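Proton-dependent oligopeptide transporter family protein (Xanthomonas campestris, PDB 6EI3) probably carries short peptides across the bacterial membrane coupled to proton movement, as a POT-family member of the major facilitator superfamily captured here in an auto-inhibited state. Local coordinates at residues V292-F296 and F436-T440; N346-Y351 and F408-L412; L364-T368 and F490-A494. Residues are numbered along the deposited sequence.

Following the chain from its N terminus, 292-296 on helix 281-306 comes first and waits for 436-440 on helix 430-456, so contact 1 closes a long loop. Contact 2 lies nested inside that loop, joining helix 334-357 to helix 400-424. Contact 3 starts between the two halves of contact 2, on helix 363-389, and ends beyond contact 1 on helix 471-495; it therefore crosses both. Contacts 1 and 3 touch where Ile295 meets Phe490, Tyr493 and Met367, and share the lipid of chain O. Contacts 2 and 3 meet through Tyr351 and Leu412 against Arg366. Together they tie six helices of the C-terminal part of the transporter.

Contact 1: V292-F296 and F436-T440; sequences VLVIF and FWYLT. With 78M ((2S)-2,3-dihydroxypropyl(7Z)-pentadec-7-enoate), chain O.
In this major facilitator superfamily transporter, two membrane helices of the C-terminal part, 281-306 and 430-456, run side by side through segments 292-296 and 436-440. Both are regular helix, nearly parallel, with axes 10.1 Å apart and crossing at -19°. Leu293 CA sits 6.9 Å from Phe436 CA, and Phe296 CA 6.1 Å from Thr440 CA. Phe296 (chi1 m, chi2 6°) points toward the partner helix and wedges between Phe436, Trp437 and Thr440. The edge of Trp437 (chi1 t, chi2 -122°) meets the face of Phe296, the six-membered ring centroid 4.8 Å from the Phe296 centroid and the planes at 58°. At the Phe296 ring edge, its CD2 lies 3.6 Å from Phe436 CB. Phe436, also m (chi2 -5°), reaches back to Leu293, whose t,p rotamer sets CD1 over the Phe436 face in a CH-pi contact, 3.9 Å from the centroid. Helix 281-306 also borders the lipid 78M of chain O: Leu293 CD2 is 3.9 Å from its C6, and Val294 CG2 3.4 Å from its O2. Thr440 (m) turns its hydroxyl onto its own helix: OG1 donates to Phe436 O at 2.8 Å and lies 3.4 Å from Phe296 CB.

Contact 2: N346-Y351 and F408-L412; sequences NNLVLY and FGEVL
This is a steep side-chain contact between helices 334-357 and 400-424 of the MFS-type helix bundle, bridged by one water. The segments cross at -102° with axes 13.0 Å apart, so side chains and a water span the gap; the nearest CA atoms, Asn346 and Val411, are 8.3 Å apart. Segment 346-351 includes a pi-type turn at 346-350, and Tyr351 N bonds Asn346 O at 2.8 Å; 408-412 is regular helix. Asn346 (chi1 m, chi2 16°) points across: OD1 lies 3.4 Å from Phe408 CE1, at the ring edge, and ND2 3.5 Å from Val411 CG1. Leu350 (t,p) sets CD2 3.5 Å from Phe408 CZ, Phe408 being t. Phe373 of helix 363-389 packs edge-to-face with that ring. Tyr351 (m) brings its OH to 3.4 Å from Leu412 CD2, while Asn346 ND2 donates to the same OH at 3.2 Å. Finally, the water lies 2.7 Å from Tyr351 OH and donates to Val411 O at 2.8 Å.

Contact 3: L364-T368 and F490-A494; sequences LRRMT and FGLYA. With 78M ((2S)-2,3-dihydroxypropyl(7Z)-pentadec-7-enoate), chain J; 78M ((2S)-2,3-dihydroxypropyl(7Z)-pentadec-7-enoate), chain C; 78M ((2S)-2,3-dihydroxypropyl(7Z)-pentadec-7-enoate), chain O.
In this antiparallel packing of helices 363-389 and 471-495, at a lipid-lined surface of the C-terminal part of the MFS-type bundle, the Phe490 ring is the main bump, filling the hollow of Leu364, Met367 and Thr368. The helical segments run at 167° with axes 9.7 Å apart; Thr368 CA approaches Gly491 CA to 5.6 Å, and Leu364 CA is 6.2 Å from Ala494 CA. Phe490 (chi1 t, chi2 -82°) puts CZ 3.5 Å from Met367 CB and 3.8 Å from Leu364 CD2, and CD1 3.2 Å from Thr368 OG1. Met367 SD lies 5.2 Å from the Phe490 ring centroid, an oblique Met-aromatic contact. Thr368 pushes CG2 to 3.9 Å from Gly491 CA, where a CB would crowd Thr368 CG2 and clash with O1 of 78M chain C. Leu364 CB meets Ala494 CB at 4.0 Å. Tyr493 OH hydrogen-bonds O21 of 78M chain O at 2.7 Å. Helix 281-306 packs on Met367, Phe490 and Tyr493, and helix 400-424 on Leu364 and Met367.

Contact 1: V292-F296 and F436-T440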
loop_
_atom_site.group_PDB
_atom_site.type_symbol
_atom_site.label_atom_id
_atom_site.label_comp_id
_atom_site.label_asym_id
_atom_site.label_seq_id
_atom_site.Cartn_x
_atom_site.Cartn_y
_atom_site.Cartn_z
ATOM N N VAL A 292 8.068 -15.586 -3.495
ATOM C CA VAL A 292 7.953 -14.162 -3.134
ATOM C C VAL A 292 6.503 -13.818 -2.814
ATOM O O VAL A 292 6.241 -13.106 -1.839
ATOM C CB VAL A 292 8.557 -13.239 -4.234
ATOM C CG1 VAL A 292 7.964 -11.825 -4.192
ATOM C CG2 VAL A 292 10.070 -13.193 -4.126
ATOM N N LEU A 293 5.564 -14.328 -3.627
ATOM C CA LEU A 293 4.130 -14.123 -3.445
ATOM C C LEU A 293 3.688 -14.623 -2.059
ATOM O O LEU A 293 2.867 -13.957 -1.422
ATOM C CB LEU A 293 3.315 -14.780 -4.595
ATOM C CG LEU A 293 1.764 -14.694 -4.526
ATOM C CD1 LEU A 293 1.256 -13.253 -4.612
ATOM C CD2 LEU A 293 1.116 -15.535 -5.623
ATOM N N VAL A 294 4.270 -15.752 -1.574
ATOM C CA VAL A 294 3.976 -16.277 -0.234
ATOM C C VAL A 294 4.505 -15.309 0.843
ATOM O O VAL A 294 3.755 -14.960 1.758
ATOM C CB VAL A 294 4.444 -17.737 -0.018
ATOM C CG1 VAL A 294 4.156 -18.200 1.411
ATOM C CG2 VAL A 294 3.755 -18.666 -1.012
ATOM N N ILE A 295 5.776 -14.865 0.714
ATOM C CA ILE A 295 6.393 -13.887 1.620
ATOM C C ILE A 295 5.517 -12.608 1.669
ATOM O O ILE A 295 5.192 -12.135 2.764
ATOM C CB ILE A 295 7.871 -13.628 1.194
ATOM C CG1 ILE A 295 8.757 -14.811 1.618
ATOM C CG2 ILE A 295 8.427 -12.325 1.763
ATOM C CD1 ILE A 295 9.798 -15.232 0.608
ATOM N N PHE A 296 5.106 -12.089 0.486
ATOM C CA PHE A 296 4.236 -10.901 0.371
ATOM C C PHE A 296 2.870 -11.119 1.034
ATOM O O PHE A 296 2.399 -10.233 1.731
ATOM C CB PHE A 296 4.056 -10.455 -1.098
ATOM C CG PHE A 296 5.215 -9.705 -1.738
ATOM C CD1 PHE A 296 6.428 -9.545 -1.066
ATOM C CD2 PHE A 296 5.092 -9.165 -3.011
ATOM C CE1 PHE A 296 7.499 -8.871 -1.668
ATOM C CE2 PHE A 296 6.167 -8.497 -3.613
ATOM C CZ PHE A 296 7.357 -8.352 -2.936
ATOM N N PHE A 436 2.838 -7.215 -7.448
ATOM C CA PHE A 436 2.517 -8.025 -6.270
ATOM C C PHE A 436 2.684 -7.233 -4.980
ATOM O O PHE A 436 1.947 -7.496 -4.025
ATOM C CB PHE A 436 3.382 -9.299 -6.198
ATOM C CG PHE A 436 3.022 -10.495 -7.057
ATOM C CD1 PHE A 436 1.870 -10.495 -7.840
ATOM C CD2 PHE A 436 3.835 -11.630 -7.073
ATOM C CE1 PHE A 436 1.558 -11.587 -8.659
ATOM C CE2 PHE A 436 3.516 -12.733 -7.885
ATOM C CZ PHE A 436 2.376 -12.706 -8.666
ATOM N N TRP A 437 3.688 -6.320 -4.926
ATOM C CA TRP A 437 3.938 -5.462 -3.751
ATOM C C TRP A 437 2.782 -4.484 -3.560
ATOM O O TRP A 437 2.312 -4.321 -2.441
ATOM C CB TRP A 437 5.285 -4.716 -3.851
ATOM C CG TRP A 437 5.681 -3.989 -2.589
ATOM C CD1 TRP A 437 5.930 -2.652 -2.461
ATOM C CD2 TRP A 437 5.936 -4.570 -1.296
ATOM N NE1 TRP A 437 6.338 -2.365 -1.175
ATOM C CE2 TRP A 437 6.342 -3.523 -0.437
ATOM C CE3 TRP A 437 5.880 -5.882 -0.780
ATOM C CZ2 TRP A 437 6.633 -3.735 0.917
ATOM C CZ3 TRP A 437 6.186 -6.092 0.559
ATOM C CH2 TRP A 437 6.563 -5.027 1.388
ATOM N N TYR A 438 2.293 -3.863 -4.654
ATOM C CA TYR A 438 1.135 -2.962 -4.572
ATOM C C TYR A 438 -0.093 -3.723 -4.075
ATOM O O TYR A 438 -0.808 -3.227 -3.216
ATOM C CB TYR A 438 0.819 -2.327 -5.933
ATOM C CG TYR A 438 1.884 -1.380 -6.427
ATOM C CD1 TYR A 438 2.518 -0.499 -5.556
ATOM C CD2 TYR A 438 2.222 -1.324 -7.773
ATOM C CE1 TYR A 438 3.500 0.382 -6.010
ATOM C CE2 TYR A 438 3.186 -0.432 -8.240
ATOM C CZ TYR A 438 3.824 0.416 -7.355
ATOM O OH TYR A 438 4.759 1.313 -7.813
ATOM N N LEU A 439 -0.296 -4.942 -4.575
ATOM C CA LEU A 439 -1.408 -5.782 -4.154
ATOM C C LEU A 439 -1.305 -6.194 -2.677
ATOM O O LEU A 439 -2.324 -6.520 -2.089
ATOM C CB LEU A 439 -1.567 -7.018 -5.066
ATOM C CG LEU A 439 -1.957 -6.736 -6.528
ATOM C CD1 LEU A 439 -1.993 -8.039 -7.339
ATOM C CD2 LEU A 439 -3.302 -5.980 -6.634
ATOM N N THR A 440 -0.080 -6.197 -2.097
ATOM C CA THR A 440 0.166 -6.510 -0.682
ATOM C C THR A 440 -0.552 -5.468 0.191
ATOM O O THR A 440 -1.209 -5.841 1.161
ATOM C CB THR A 440 1.678 -6.667 -0.421
ATOM O OG1 THR A 440 2.159 -7.684 -1.286
ATOM C CG2 THR A 440 2.002 -7.066 0.997
HETATM O O21 78M O . 7.145 -22.163 -0.711
HETATM C C20 78M O . 6.502 -21.914 -1.951
HETATM C C18 78M O . 5.002 -22.037 -1.825
HETATM O O19 78M O . 4.653 -23.343 -1.360
HETATM C C17 78M O . 4.290 -21.751 -3.123
HETATM O O2 78M O . 2.919 -21.456 -2.767
HETATM C C1 78M O . 2.140 -20.873 -3.686
HETATM O O1 78M O . 2.451 -20.725 -4.840
HETATM C C2 78M O . 0.840 -20.419 -3.088
HETATM C C3 78M O . 0.641 -18.910 -3.161
HETATM C C4 78M O . 0.011 -18.332 -1.901
HETATM C C5 78M O . -1.369 -17.725 -2.096
HETATM C C6 78M O . -1.374 -16.311 -2.689
HETATM C C7 78M O . -1.662 -15.265 -1.660
HETATM C C8 78M O . -2.761 -14.537 -1.557
HETATM C C9 78M O . -3.034 -13.494 -0.511
HETATM C C10 78M O . -3.682 -14.108 0.733
HETATM C C11 78M O . -3.069 -13.668 2.051
HETATM C C12 78M O . -3.149 -14.734 3.137
HETATM C C13 78M O . -2.404 -14.418 4.428
HETATM C C15 78M O . -2.523 -13.454 6.746
HETATM C C14 78M O . -3.139 -13.488 5.376
#

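Contact 2: N346-Y351 and F408-L412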
loop_
_atom_site.group_PDB
_atom_site.type_symbol
_atom_site.label_atom_id
_atom_site.label_comp_id
_atom_site.label_asym_id
_atom_site.label_seq_id
_atom_site.Cartn_x
_atom_site.Cartn_y
_atom_site.Cartn_z
ATOM N N ASN A 346 19.117 2.785 11.568
ATOM C CA ASN A 346 19.259 1.346 11.325
ATOM C C ASN A 346 20.478 1.047 10.415
ATOM O O ASN A 346 21.284 0.188 10.757
ATOM C CB ASN A 346 17.960 0.741 10.768
ATOM C CG ASN A 346 16.800 0.679 11.741
ATOM O OD1 ASN A 346 16.785 1.325 12.788
ATOM N ND2 ASN A 346 15.799 -0.132 11.433
ATOM N N ASN A 347 20.661 1.819 9.335
ATOM C CA ASN A 347 21.775 1.650 8.387
ATOM C C ASN A 347 23.167 1.965 8.937
ATOM O O ASN A 347 24.113 1.252 8.603
ATOM C CB ASN A 347 21.533 2.464 7.111
ATOM C CG ASN A 347 20.504 1.867 6.183
ATOM O OD1 ASN A 347 20.006 0.753 6.383
ATOM N ND2 ASN A 347 20.193 2.586 5.112
ATOM N N LEU A 348 23.300 3.027 9.745
ATOM C CA LEU A 348 24.579 3.502 10.280
ATOM C C LEU A 348 24.876 3.066 11.722
ATOM O O LEU A 348 26.044 3.069 12.120
ATOM C CB LEU A 348 24.636 5.044 10.178
ATOM C CG LEU A 348 25.092 5.682 8.855
ATOM C CD1 LEU A 348 24.114 5.431 7.718
ATOM C CD2 LEU A 348 25.265 7.183 9.018
ATOM N N VAL A 349 23.840 2.728 12.515
ATOM C CA VAL A 349 24.048 2.367 13.926
ATOM C C VAL A 349 23.593 0.934 14.265
ATOM O O VAL A 349 24.430 0.136 14.682
ATOM C CB VAL A 349 23.425 3.411 14.913
ATOM C CG1 VAL A 349 23.739 3.067 16.368
ATOM C CG2 VAL A 349 23.872 4.836 14.589
ATOM N N LEU A 350 22.280 0.627 14.135
ATOM C CA LEU A 350 21.691 -0.655 14.533
ATOM C C LEU A 350 22.193 -1.884 13.753
ATOM O O LEU A 350 22.576 -2.855 14.399
ATOM C CB LEU A 350 20.157 -0.607 14.521
ATOM C CG LEU A 350 19.421 -1.827 15.105
ATOM C CD1 LEU A 350 19.810 -2.084 16.560
ATOM C CD2 LEU A 350 17.936 -1.668 14.974
ATOM N N TYR A 351 22.141 -1.875 12.404
ATOM C CA TYR A 351 22.598 -3.022 11.597
ATOM C C TYR A 351 24.098 -3.245 11.781
ATOM O O TYR A 351 24.444 -4.350 12.214
ATOM C CB TYR A 351 22.178 -2.956 10.110
ATOM C CG TYR A 351 20.689 -2.791 9.873
ATOM C CD1 TYR A 351 19.754 -3.293 10.777
ATOM C CD2 TYR A 351 20.213 -2.166 8.724
ATOM C CE1 TYR A 351 18.386 -3.117 10.580
ATOM C CE2 TYR A 351 18.842 -2.007 8.501
ATOM C CZ TYR A 351 17.935 -2.491 9.429
ATOM O OH TYR A 351 16.587 -2.333 9.222
ATOM N N PHE A 408 9.322 2.079 13.176
ATOM C CA PHE A 408 10.466 1.175 13.314
ATOM C C PHE A 408 10.127 -0.126 12.562
ATOM O O PHE A 408 10.929 -0.583 11.741
ATOM C CB PHE A 408 10.816 0.898 14.797
ATOM C CG PHE A 408 12.087 0.099 14.999
ATOM C CD1 PHE A 408 13.309 0.563 14.514
ATOM C CD2 PHE A 408 12.077 -1.077 15.740
ATOM C CE1 PHE A 408 14.493 -0.162 14.731
ATOM C CE2 PHE A 408 13.258 -1.805 15.947
ATOM C CZ PHE A 408 14.452 -1.341 15.444
ATOM N N GLY A 409 8.912 -0.640 12.766
ATOM C CA GLY A 409 8.444 -1.827 12.060
ATOM C C GLY A 409 8.445 -1.627 10.554
ATOM O O GLY A 409 8.955 -2.474 9.818
ATOM N N GLU A 410 7.925 -0.475 10.092
ATOM C CA GLU A 410 7.872 -0.103 8.673
ATOM C C GLU A 410 9.256 -0.143 8.017
ATOM O O GLU A 410 9.406 -0.773 6.977
ATOM C CB GLU A 410 7.251 1.289 8.498
ATOM C CG GLU A 410 7.265 1.766 7.052
ATOM C CD GLU A 410 6.973 3.230 6.803
ATOM O OE1 GLU A 410 6.860 4.009 7.776
ATOM O OE2 GLU A 410 6.835 3.595 5.617
ATOM N N VAL A 411 10.256 0.522 8.630
ATOM C CA VAL A 411 11.642 0.561 8.145
ATOM C C VAL A 411 12.229 -0.873 8.064
ATOM O O VAL A 411 12.944 -1.188 7.110
ATOM C CB VAL A 411 12.507 1.531 9.016
ATOM C CG1 VAL A 411 13.994 1.315 8.795
ATOM C CG2 VAL A 411 12.132 2.995 8.752
ATOM N N LEU A 412 11.850 -1.744 9.014
ATOM C CA LEU A 412 12.305 -3.134 9.059
ATOM C C LEU A 412 11.615 -4.035 8.019
ATOM O O LEU A 412 12.282 -4.901 7.458
ATOM C CB LEU A 412 12.110 -3.737 10.456
ATOM C CG LEU A 412 13.032 -3.278 11.587
ATOM C CD1 LEU A 412 12.497 -3.776 12.941
ATOM C CD2 LEU A 412 14.457 -3.801 11.397
HETATM O O HOH W 1 15.613 -1.942 6.712
#

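Contact 3: L364-T368 and F490-A494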
loop_
_atom_site.group_PDB
_atom_site.type_symbol
_atom_site.label_atom_id
_atom_site.label_comp_id
_atom_site.label_asym_id
_atom_site.label_seq_id
_atom_site.Cartn_x
_atom_site.Cartn_y
_atom_site.Cartn_z
ATOM N N LEU A 364 15.247 -11.332 5.867
ATOM C CA LEU A 364 14.107 -12.073 6.418
ATOM C C LEU A 364 13.951 -11.889 7.935
ATOM O O LEU A 364 12.817 -11.873 8.422
ATOM C CB LEU A 364 14.152 -13.555 6.013
ATOM C CG LEU A 364 13.819 -13.845 4.534
ATOM C CD1 LEU A 364 14.034 -15.302 4.210
ATOM C CD2 LEU A 364 12.380 -13.376 4.146
ATOM N N ARG A 365 15.068 -11.662 8.658
ATOM C CA ARG A 365 15.053 -11.366 10.097
ATOM C C ARG A 365 14.485 -9.979 10.321
ATOM O O ARG A 365 13.714 -9.781 11.256
ATOM C CB ARG A 365 16.458 -11.455 10.726
ATOM C CG ARG A 365 16.781 -12.838 11.277
ATOM C CD ARG A 365 18.250 -12.945 11.629
ATOM N NE ARG A 365 18.540 -14.166 12.382
ATOM C CZ ARG A 365 19.742 -14.497 12.835
ATOM N NH1 ARG A 365 20.778 -13.691 12.636
ATOM N NH2 ARG A 365 19.916 -15.626 13.502
ATOM N N ARG A 366 14.863 -9.020 9.463
ATOM C CA ARG A 366 14.353 -7.646 9.528
ATOM C C ARG A 366 12.840 -7.677 9.306
ATOM O O ARG A 366 12.101 -7.066 10.066
ATOM C CB ARG A 366 15.001 -6.767 8.447
ATOM C CG ARG A 366 16.472 -6.413 8.695
ATOM C CD ARG A 366 17.004 -5.556 7.542
ATOM N NE ARG A 366 18.455 -5.620 7.465
ATOM C CZ ARG A 366 19.202 -4.877 6.652
ATOM N NH1 ARG A 366 18.633 -4.003 5.831
ATOM N NH2 ARG A 366 20.524 -4.996 6.661
ATOM N N MET A 367 12.384 -8.429 8.291
ATOM C CA MET A 367 10.970 -8.501 7.962
ATOM C C MET A 367 10.127 -9.122 9.083
ATOM O O MET A 367 9.123 -8.522 9.464
ATOM C CB MET A 367 10.761 -9.194 6.625
ATOM C CG MET A 367 11.236 -8.341 5.438
ATOM S SD MET A 367 11.123 -9.249 3.885
ATOM C CE MET A 367 9.359 -9.044 3.531
ATOM N N THR A 368 10.583 -10.256 9.670
ATOM C CA THR A 368 9.888 -10.916 10.793
ATOM C C THR A 368 9.776 -9.935 11.968
ATOM O O THR A 368 8.679 -9.746 12.509
ATOM C CB THR A 368 10.674 -12.191 11.224
ATOM O OG1 THR A 368 10.948 -12.997 10.074
ATOM C CG2 THR A 368 9.930 -13.010 12.271
ATOM N N PHE A 490 5.202 -15.819 9.266
ATOM C CA PHE A 490 6.299 -15.321 8.427
ATOM C C PHE A 490 7.633 -15.983 8.823
ATOM O O PHE A 490 8.340 -16.484 7.966
ATOM C CB PHE A 490 6.422 -13.783 8.515
ATOM C CG PHE A 490 7.363 -13.187 7.489
ATOM C CD1 PHE A 490 8.735 -13.170 7.704
ATOM C CD2 PHE A 490 6.873 -12.644 6.310
ATOM C CE1 PHE A 490 9.606 -12.649 6.740
ATOM C CE2 PHE A 490 7.739 -12.108 5.353
ATOM C CZ PHE A 490 9.101 -12.106 5.580
ATOM N N GLY A 491 7.949 -15.962 10.110
ATOM C CA GLY A 491 9.192 -16.502 10.656
ATOM C C GLY A 491 9.398 -17.975 10.394
ATOM O O GLY A 491 10.532 -18.406 10.137
ATOM N N LEU A 492 8.300 -18.761 10.461
ATOM C CA LEU A 492 8.370 -20.206 10.218
ATOM C C LEU A 492 8.599 -20.479 8.735
ATOM O O LEU A 492 9.366 -21.374 8.394
ATOM C CB LEU A 492 7.124 -20.935 10.754
ATOM C CG LEU A 492 6.942 -20.933 12.293
ATOM C CD1 LEU A 492 5.498 -21.246 12.672
ATOM C CD2 LEU A 492 7.880 -21.927 12.973
ATOM N N TYR A 493 7.984 -19.665 7.860
ATOM C CA TYR A 493 8.178 -19.765 6.412
ATOM C C TYR A 493 9.628 -19.337 6.049
ATOM O O TYR A 493 10.303 -20.042 5.302
ATOM C CB TYR A 493 7.140 -18.920 5.639
ATOM C CG TYR A 493 7.275 -19.091 4.140
ATOM C CD1 TYR A 493 6.743 -20.207 3.493
ATOM C CD2 TYR A 493 8.035 -18.201 3.384
ATOM C CE1 TYR A 493 6.921 -20.401 2.122
ATOM C CE2 TYR A 493 8.223 -18.388 2.016
ATOM C CZ TYR A 493 7.643 -19.474 1.385
ATOM O OH TYR A 493 7.831 -19.634 0.035
ATOM N N ALA A 494 10.085 -18.201 6.615
ATOM C CA ALA A 494 11.424 -17.627 6.442
ATOM C C ALA A 494 12.509 -18.619 6.845
ATOM O O ALA A 494 13.515 -18.733 6.147
ATOM C CB ALA A 494 11.558 -16.337 7.247
HETATM O O21 78M J . 19.227 -19.281 8.679
HETATM C C20 78M J . 17.991 -18.772 8.199
HETATM C C18 78M J . 17.104 -18.332 9.341
HETATM O O19 78M J . 16.898 -19.427 10.240
HETATM C C17 78M J . 15.779 -17.789 8.862
HETATM O O2 78M J . 15.038 -17.393 10.042
HETATM C C1 78M J . 14.389 -16.222 10.010
HETATM O O1 78M J . 14.462 -15.437 9.101
HETATM C C2 78M J . 13.560 -16.025 11.248
HETATM C C3 78M J . 13.598 -14.599 11.776
HETATM C C4 78M J . 13.239 -14.477 13.243
HETATM C C5 78M J . 13.626 -13.128 13.820
HETATM C C6 78M J . 13.118 -12.876 15.237
HETATM C C7 78M J . 13.691 -11.610 15.808
HETATM C C8 78M J . 13.198 -10.843 16.778
HETATM C C9 78M J . 11.928 -11.039 17.563
HETATM C C10 78M J . 10.795 -10.107 17.119
HETATM C C11 78M J . 10.852 -8.678 17.676
HETATM C C12 78M J . 10.327 -8.487 19.100
HETATM C C13 78M J . 8.843 -8.779 19.291
HETATM C C15 78M J . 7.017 -9.447 20.896
HETATM C C14 78M J . 8.385 -8.825 20.735
HETATM O O21 78M C . 16.651 -18.121 13.680
HETATM C C20 78M C . 15.405 -18.628 13.219
HETATM C C18 78M C . 14.314 -18.394 14.239
HETATM O O19 78M C . 14.626 -19.092 15.448
HETATM C C17 78M C . 12.951 -18.818 13.745
HETATM O O2 78M C . 12.043 -18.413 14.799
HETATM C C1 78M C . 10.767 -18.154 14.483
HETATM O O1 78M C . 10.320 -18.232 13.370
HETATM C C2 78M C . 9.974 -17.775 15.700
HETATM C C3 78M C . 8.926 -16.696 15.463
HETATM C C4 78M C . 9.517 -15.312 15.227
HETATM C C5 78M C . 9.085 -14.238 16.217
HETATM C C6 78M C . 7.623 -13.813 16.097
HETATM C C7 78M C . 7.248 -12.720 17.050
HETATM C C8 78M C . 6.488 -12.811 18.133
HETATM C C9 78M C . 5.836 -14.043 18.695
HETATM C C10 78M C . 4.340 -14.104 18.411
HETATM C C11 78M C . 3.673 -15.394 18.877
HETATM C C12 78M C . 2.183 -15.497 18.558
HETATM C C13 78M C . 1.254 -14.760 19.522
HETATM C C15 78M C . -1.067 -13.863 19.961
HETATM C C14 78M C . -0.208 -14.767 19.108
HETATM O O21 78M O . 7.145 -22.163 -0.711
HETATM C C20 78M O . 6.502 -21.914 -1.951
HETATM C C18 78M O . 5.002 -22.037 -1.825
HETATM O O19 78M O . 4.653 -23.343 -1.360
HETATM C C17 78M O . 4.290 -21.751 -3.123
HETATM O O2 78M O . 2.919 -21.456 -2.767
HETATM C C1 78M O . 2.140 -20.873 -3.686
HETATM O O1 78M O . 2.451 -20.725 -4.840
HETATM C C2 78M O . 0.840 -20.419 -3.088
HETATM C C3 78M O . 0.641 -18.910 -3.161
HETATM C C4 78M O . 0.011 -18.332 -1.901
HETATM C C5 78M O . -1.369 -17.725 -2.096
HETATM C C6 78M O . -1.374 -16.311 -2.689
HETATM C C7 78M O . -1.662 -15.265 -1.660
HETATM C C8 78M O . -2.761 -14.537 -1.557
HETATM C C9 78M O . -3.034 -13.494 -0.511
HETATM C C10 78M O . -3.682 -14.108 0.733
HETATM C C11 78M O . -3.069 -13.668 2.051
HETATM C C12 78M O . -3.149 -14.734 3.137
HETATM C C13 78M O . -2.404 -14.418 4.428
HETATM C C15 78M O . -2.523 -13.454 6.746
HETATM C C14 78M O . -3.139 -13.488 5.376
#